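Aerobactin synthase IucA (Klebsiella pneumoniae subsp. pneumoniae, PDB 5JM8) is a siderophore synthetase that binds ATP and magnesium and probably uses ATP to join citrate to N6-acetyl-N6-hydroxylysine in aerobactin assembly. Local coordinates at residues Arg25-Lys28 with Asp29-Leu32. Numbering follows the deposited sequence.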
loop_
_atom_site.group_PDB
_atom_site.type_symbol
_atom_site.label_atom_id
_atom_site.label_comp_id
_atom_site.label_asym_id
_atom_site.label_seq_id
_atom_site.Cartn_x
_atom_site.Cartn_y
_atom_site.Cartn_z
ATOM N N ARG A 25 0.643 11.423 -45.891
ATOM C CA ARG A 25 0.651 9.986 -46.135
ATOM C C ARG A 25 -0.295 9.595 -47.269
ATOM O O ARG A 25 -0.015 8.665 -48.025
ATOM C CB ARG A 25 0.270 9.230 -44.859
ATOM C CG ARG A 25 0.017 7.740 -45.068
ATOM C CD ARG A 25 -0.289 7.037 -43.761
ATOM N NE ARG A 25 0.907 6.849 -42.947
ATOM C CZ ARG A 25 0.914 6.269 -41.750
ATOM N NH1 ARG A 25 -0.216 5.822 -41.220
ATOM N NH2 ARG A 25 2.051 6.141 -41.083
ATOM N N GLU A 26 -1.412 10.307 -47.384
ATOM C CA GLU A 26 -2.468 9.932 -48.322
ATOM C C GLU A 26 -2.397 10.703 -49.639
ATOM O O GLU A 26 -3.289 10.581 -50.481
ATOM C CB GLU A 26 -3.838 10.144 -47.673
ATOM C CG GLU A 26 -4.007 9.377 -46.371
ATOM C CD GLU A 26 -5.388 9.527 -45.766
ATOM O OE1 GLU A 26 -6.330 9.879 -46.505
ATOM O OE2 GLU A 26 -5.527 9.291 -44.547
ATOM N N THR A 27 -1.338 11.490 -49.813
ATOM C CA THR A 27 -1.128 12.233 -51.051
ATOM C C THR A 27 0.287 12.035 -51.587
ATOM O O THR A 27 1.228 11.807 -50.824
ATOM C CB THR A 27 -1.372 13.746 -50.863
ATOM O OG1 THR A 27 -0.354 14.306 -50.024
ATOM C CG2 THR A 27 -2.740 14.003 -50.249
ATOM N N LYS A 28 0.417 12.120 -52.908
ATOM C CA LYS A 28 1.714 12.093 -53.575
ATOM C C LYS A 28 2.006 13.480 -54.143
ATOM O O LYS A 28 2.952 13.668 -54.907
ATOM C CB LYS A 28 1.731 11.033 -54.680
ATOM C CG LYS A 28 1.475 9.608 -54.182
ATOM C CD LYS A 28 2.644 9.077 -53.355
ATOM C CE LYS A 28 2.395 7.654 -52.873
ATOM N NZ LYS A 28 1.284 7.580 -51.883
ATOM N N ASP A 29 1.180 14.446 -53.745
ATOM C CA ASP A 29 1.282 15.823 -54.216
ATOM C C ASP A 29 2.007 16.697 -53.190
ATOM O O ASP A 29 1.416 17.595 -52.583
ATOM C CB ASP A 29 -0.116 16.380 -54.510
ATOM C CG ASP A 29 -0.086 17.820 -54.981
ATOM O OD1 ASP A 29 0.947 18.248 -55.534
ATOM O OD2 ASP A 29 -1.099 18.526 -54.791
ATOM N N TRP A 30 3.288 16.415 -52.984
ATOM C CA TRP A 30 4.127 17.224 -52.107
ATOM C C TRP A 30 5.595 16.970 -52.424
ATOM O O TRP A 30 5.940 15.957 -53.035
ATOM C CB TRP A 30 3.834 16.926 -50.635
ATOM C CG TRP A 30 3.836 15.464 -50.298
ATOM C CD1 TRP A 30 2.782 14.602 -50.381
ATOM C CD2 TRP A 30 4.946 14.695 -49.821
ATOM N NE1 TRP A 30 3.167 13.344 -49.989
ATOM C CE2 TRP A 30 4.490 13.373 -49.640
ATOM C CE3 TRP A 30 6.280 14.993 -49.529
ATOM C CZ2 TRP A 30 5.321 12.355 -49.181
ATOM C CZ3 TRP A 30 7.103 13.981 -49.075
ATOM C CH2 TRP A 30 6.620 12.677 -48.906
ATOM N N ARG A 31 6.453 17.893 -52.003
ATOM C CA ARG A 31 7.840 17.905 -52.443
ATOM C C ARG A 31 8.758 18.398 -51.337
ATOM O O ARG A 31 8.344 19.163 -50.464
ATOM C CB ARG A 31 7.981 18.787 -53.691
ATOM C CG ARG A 31 9.382 18.857 -54.278
ATOM C CD ARG A 31 9.398 19.664 -55.574
ATOM N NE ARG A 31 9.015 21.060 -55.362
ATOM C CZ ARG A 31 9.864 22.039 -55.059
ATOM N NH1 ARG A 31 11.162 21.791 -54.926
ATOM N NH2 ARG A 31 9.413 23.273 -54.887
ATOM N N LEU A 32 10.005 17.943 -51.383
ATOM C CA LEU A 32 11.035 18.387 -50.454
ATOM C C LEU A 32 12.001 19.320 -51.170
ATOM O O LEU A 32 12.172 19.232 -52.385
ATOM C CB LEU A 32 11.785 17.188 -49.864
ATOM C CG LEU A 32 11.136 16.489 -48.664
ATOM C CD1 LEU A 32 9.709 16.058 -48.970
ATOM C CD2 LEU A 32 11.977 15.294 -48.235
#
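Trp30 folds back over the turn that follows helix 14-26 and points its indole nitrogen at the carbonyl of Thr27, three residues earlier. Trp30 NE1 donates to Thr27 O at 2.6 Å, a short but bent bond with an angle of 141° at the hydrogen. Thr27 O lies at the edge of the ring, near its plane, whereas NE1 stands above the carbonyl plane and so misses the lone-pair direction. Beside this bond the threonine hydroxyl meets the indole as well, Thr27 OG1 coming within 3.2 Å of Trp30 CD1. The two side chains cross obliquely, and CD1 has both oxygens of Thr27 close by.

What brings the indole back is its first torsion (chi1 50°), which sets CG between the backbone N and the carbonyl carbon of Trp30. The hydroxyl of Thr27 is held in turn by a hydrogen bond to Leu23 O in the last turns of the helix, tying the tryptophan's partner to the helix end. A second bond, from Trp30 N to Lys28 O at 3.4 Å, is weak. Asp29 turns its carboxylate away from the preceding residues, and OD2 forms a salt bridge with Lys92 of helix 82-96.

This surface connection leads from helix 14-26 into strand 31-32, an outermost strand, within this chain, of the antiparallel sheet; just before the strand Trp30 packs on Leu40, and within it Arg31 pairs through its backbone with Ile41 of strand 39-43.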